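Local structure of ATP phosphoribosyltransferase regulatory subunit (Lactococcus lactis, 1Z7M) at residues Lys53-Val58 against Ser117-Tyr122. The protein is the regulatory subunit required for the first step of histidine biosynthesis and may allow feedback regulation of ATP phosphoribosyltransferase activity by histidine. Residues are numbered along the deposited sequence; the frame is centred on the assembly and turned at random.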
ATOM      1  N   LYS B  53      37.824  13.807 -13.355  1.00 68.82           N
ATOM      2  CA  LYS B  53      37.995  14.643 -12.183  1.00 69.10           C
ATOM      3  C   LYS B  53      37.907  13.762 -10.950  1.00 69.26           C
ATOM      4  O   LYS B  53      37.768  14.243  -9.830  1.00 69.64           O
ATOM      5  CB  LYS B  53      36.903  15.697 -12.154  1.00 69.47           C
ATOM      6  CG  LYS B  53      36.866  16.560 -13.388  1.00 70.39           C
ATOM      7  CD  LYS B  53      38.107  17.419 -13.457  1.00 72.25           C
ATOM      8  CE  LYS B  53      38.027  18.436 -14.587  1.00 72.98           C
ATOM      9  NZ  LYS B  53      39.213  19.351 -14.578  1.00 72.72           N
ATOM     10  N   ASN B  54      37.962  12.458 -11.175  1.00 69.26           N
ATOM     11  CA  ASN B  54      37.925  11.480 -10.099  1.00 69.47           C
ATOM     12  C   ASN B  54      36.624  11.368  -9.269  1.00 68.89           C
ATOM     13  O   ASN B  54      36.658  11.268  -8.040  1.00 68.50           O
ATOM     14  CB  ASN B  54      39.139  11.714  -9.190  1.00 70.21           C
ATOM     15  CG  ASN B  54      39.676  10.428  -8.596  1.00 71.52           C
ATOM     16  OD1 ASN B  54      39.878   9.440  -9.306  1.00 72.93           O
ATOM     17  ND2 ASN B  54      39.915  10.429  -7.289  1.00 72.46           N
ATOM     18  N   TYR B  55      35.478  11.357  -9.948  1.00 68.53           N
ATOM     19  CA  TYR B  55      34.186  11.210  -9.273  1.00 67.96           C
ATOM     20  C   TYR B  55      33.613   9.806  -9.443  1.00 67.36           C
ATOM     21  O   TYR B  55      33.382   9.350 -10.562  1.00 66.99           O
ATOM     22  CB  TYR B  55      33.176  12.214  -9.814  1.00 68.45           C
ATOM     23  CG  TYR B  55      33.318  13.586  -9.222  1.00 69.36           C
ATOM     24  CD1 TYR B  55      34.357  14.427  -9.612  1.00 69.83           C
ATOM     25  CD2 TYR B  55      32.430  14.039  -8.240  1.00 69.69           C
ATOM     26  CE1 TYR B  55      34.515  15.691  -9.041  1.00 70.28           C
ATOM     27  CE2 TYR B  55      32.581  15.301  -7.659  1.00 70.11           C
ATOM     28  CZ  TYR B  55      33.631  16.120  -8.071  1.00 70.27           C
ATOM     29  OH  TYR B  55      33.805  17.370  -7.524  1.00 70.26           O
ATOM     30  N   GLN B  56      33.366   9.128  -8.329  1.00 66.71           N
ATOM     31  CA  GLN B  56      32.818   7.780  -8.382  1.00 66.30           C
ATOM     32  C   GLN B  56      31.292   7.804  -8.441  1.00 65.70           C
ATOM     33  O   GLN B  56      30.637   8.425  -7.600  1.00 66.17           O
ATOM     34  CB  GLN B  56      33.271   6.974  -7.162  1.00 66.65           C
ATOM     35  CG  GLN B  56      34.770   6.990  -6.924  1.00 68.91           C
ATOM     36  CD  GLN B  56      35.578   6.807  -8.210  1.00 71.02           C
ATOM     37  OE1 GLN B  56      35.446   5.788  -8.906  1.00 72.43           O
ATOM     38  NE2 GLN B  56      36.428   7.797  -8.531  1.00 72.10           N
ATOM     39  N   GLU B  57      30.723   7.137  -9.442  1.00 64.49           N
ATOM     40  CA  GLU B  57      29.274   7.093  -9.582  1.00 62.96           C
ATOM     41  C   GLU B  57      28.700   6.119  -8.570  1.00 61.62           C
ATOM     42  O   GLU B  57      29.308   5.091  -8.264  1.00 61.85           O
ATOM     43  CB  GLU B  57      28.872   6.647 -10.993  1.00 63.30           C
ATOM     44  CG  GLU B  57      27.360   6.521 -11.190  1.00 64.41           C
ATOM     45  CD  GLU B  57      26.955   6.112 -12.600  1.00 65.34           C
ATOM     46  OE1 GLU B  57      25.737   5.939 -12.833  1.00 65.45           O
ATOM     47  OE2 GLU B  57      27.845   5.966 -13.469  1.00 65.84           O
ATOM     48  N   VAL B  58      27.534   6.461  -8.039  1.00 60.14           N
ATOM     49  CA  VAL B  58      26.831   5.613  -7.086  1.00 59.12           C
ATOM     50  C   VAL B  58      25.379   5.473  -7.533  1.00 58.13           C
ATOM     51  O   VAL B  58      24.822   6.377  -8.155  1.00 58.69           O
ATOM     52  CB  VAL B  58      26.860   6.200  -5.670  1.00 58.66           C
ATOM     53  CG1 VAL B  58      27.011   7.693  -5.736  1.00 58.27           C
ATOM     54  CG2 VAL B  58      25.570   5.846  -4.938  1.00 57.96           C
ATOM     55  N   SER B 117      38.263  12.853   1.686  1.00 82.52           N
ATOM     56  CA  SER B 117      37.522  13.484   0.616  1.00 80.01           C
ATOM     57  C   SER B 117      36.702  12.406  -0.096  1.00 78.09           C
ATOM     58  O   SER B 117      37.105  11.237  -0.140  1.00 78.58           O
ATOM     59  CB  SER B 117      38.521  14.120  -0.353  1.00 80.44           C
ATOM     60  OG  SER B 117      37.952  15.172  -1.107  1.00 80.78           O
ATOM     61  N   ALA B 118      35.556  12.802  -0.648  1.00 75.68           N
ATOM     62  CA  ALA B 118      34.677  11.890  -1.375  1.00 72.65           C
ATOM     63  C   ALA B 118      33.973  12.611  -2.525  1.00 70.69           C
ATOM     64  O   ALA B 118      33.341  13.654  -2.322  1.00 70.57           O
ATOM     65  CB  ALA B 118      33.652  11.303  -0.436  1.00 71.60           C
ATOM     66  N   ARG B 119      34.101  12.067  -3.734  1.00 67.84           N
ATOM     67  CA  ARG B 119      33.443  12.656  -4.895  1.00 65.12           C
ATOM     68  C   ARG B 119      32.465  11.632  -5.461  1.00 62.80           C
ATOM     69  O   ARG B 119      32.855  10.547  -5.882  1.00 62.84           O
ATOM     70  CB  ARG B 119      34.452  13.066  -5.980  1.00 65.56           C
ATOM     71  CG  ARG B 119      35.269  14.314  -5.677  1.00 65.51           C
ATOM     72  CD  ARG B 119      36.566  13.952  -4.972  1.00 65.48           C
ATOM     73  NE  ARG B 119      37.257  15.106  -4.390  1.00 64.36           N
ATOM     74  CZ  ARG B 119      37.742  16.130  -5.085  1.00 63.73           C
ATOM     75  NH1 ARG B 119      37.618  16.162  -6.411  1.00 62.76           N
ATOM     76  NH2 ARG B 119      38.355  17.120  -4.445  1.00 62.85           N
ATOM     77  N   TYR B 120      31.190  11.993  -5.465  1.00 60.32           N
ATOM     78  CA  TYR B 120      30.126  11.123  -5.948  1.00 57.30           C
ATOM     79  C   TYR B 120      29.391  11.668  -7.172  1.00 55.72           C
ATOM     80  O   TYR B 120      29.296  12.880  -7.374  1.00 55.57           O
ATOM     81  CB  TYR B 120      29.110  10.923  -4.828  1.00 56.20           C
ATOM     82  CG  TYR B 120      29.621  10.147  -3.650  1.00 55.12           C
ATOM     83  CD1 TYR B 120      29.040  10.291  -2.389  1.00 54.93           C
ATOM     84  CD2 TYR B 120      30.647   9.226  -3.799  1.00 54.61           C
ATOM     85  CE1 TYR B 120      29.476   9.525  -1.298  1.00 54.51           C
ATOM     86  CE2 TYR B 120      31.086   8.456  -2.722  1.00 54.56           C
ATOM     87  CZ  TYR B 120      30.502   8.608  -1.476  1.00 54.16           C
ATOM     88  OH  TYR B 120      30.962   7.845  -0.428  1.00 52.73           O
ATOM     89  N   SER B 121      28.867  10.768  -7.990  1.00 53.54           N
ATOM     90  CA  SER B 121      28.095  11.192  -9.139  1.00 52.41           C
ATOM     91  C   SER B 121      26.893  10.260  -9.264  1.00 51.79           C
ATOM     92  O   SER B 121      26.907   9.146  -8.741  1.00 52.02           O
ATOM     93  CB  SER B 121      28.939  11.175 -10.418  1.00 52.28           C
ATOM     94  OG  SER B 121      29.494   9.904 -10.672  1.00 52.25           O
ATOM     95  N   TYR B 122      25.842  10.725  -9.931  1.00 50.95           N
ATOM     96  CA  TYR B 122      24.646   9.922 -10.121  1.00 50.06           C
ATOM     97  C   TYR B 122      23.948  10.231 -11.442  1.00 49.72           C
ATOM     98  O   TYR B 122      23.872  11.387 -11.867  1.00 48.73           O
ATOM     99  CB  TYR B 122      23.684  10.145  -8.958  1.00 49.97           C
ATOM    100  CG  TYR B 122      23.292  11.591  -8.731  1.00 50.16           C
ATOM    101  CD1 TYR B 122      22.263  12.187  -9.458  1.00 49.78           C
ATOM    102  CD2 TYR B 122      23.939  12.357  -7.764  1.00 50.50           C
ATOM    103  CE1 TYR B 122      21.884  13.509  -9.223  1.00 49.38           C
ATOM    104  CE2 TYR B 122      23.568  13.673  -7.526  1.00 50.17           C
ATOM    105  CZ  TYR B 122      22.542  14.243  -8.254  1.00 49.85           C
ATOM    106  OH  TYR B 122      22.185  15.547  -8.001  1.00 50.21           O
TER
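Arg119 lays the aliphatic root of its side chain over one face of the Tyr55 ring while its charged end reaches the same acid as the tyrosine hydroxyl. The CH-pi contact runs from Arg119 CB to the ring centroid, 19° off the ring normal, and Arg119 CG follows over the same face, displaced from the centre toward CZ. The chain bends at chi2, which lifts CD away from the ring face. The guanidinium and ring planes stand 51° apart. Glu158 OE2 takes a salt bridge from Arg119 NH1 and a hydrogen bond with Tyr55 OH, and Arg119 NH2 forms a second salt bridge with Glu150, so two acids fix the guanidinium.

Asn54, with positive phi, is the C-prime residue of the Schellman motif that ends helix 33-52. Tyr55 then leads into the short strand 56-57, which pairs in parallel with strand 118-127 as the outermost strand, within this chain, of the mixed sheet in the class-II aminoacyl-tRNA synthetase-like core. Three backbone hydrogen bonds join them: Gln56 N to Arg119 O, Ser121 N to Gln56 O, and Val58 N to Ser121 O at 2.8 Å.

Beyond the tyrosine, Ser121 and Glu57 share one face of the sheet, with Ser121 OG lying against Glu57 CB at 3.3 Å. Glu57, CG anti to its backbone N (chi1 177°) and extended from there, carries its carboxylate to Arg47 and to Arg40 of the second subunit. On the face of Gln56 and Tyr120, Val58 CG1 packs on Tyr120 CB at 4.0 Å, and Leu33 of the second subunit touches all three side chains. An alanine in place of Tyr55 would probably uncover the Arg119 methylenes and leave Glu158 without its hydroxyl partner, opening a gap beside Ile159 and Leu162 of helix 152-169.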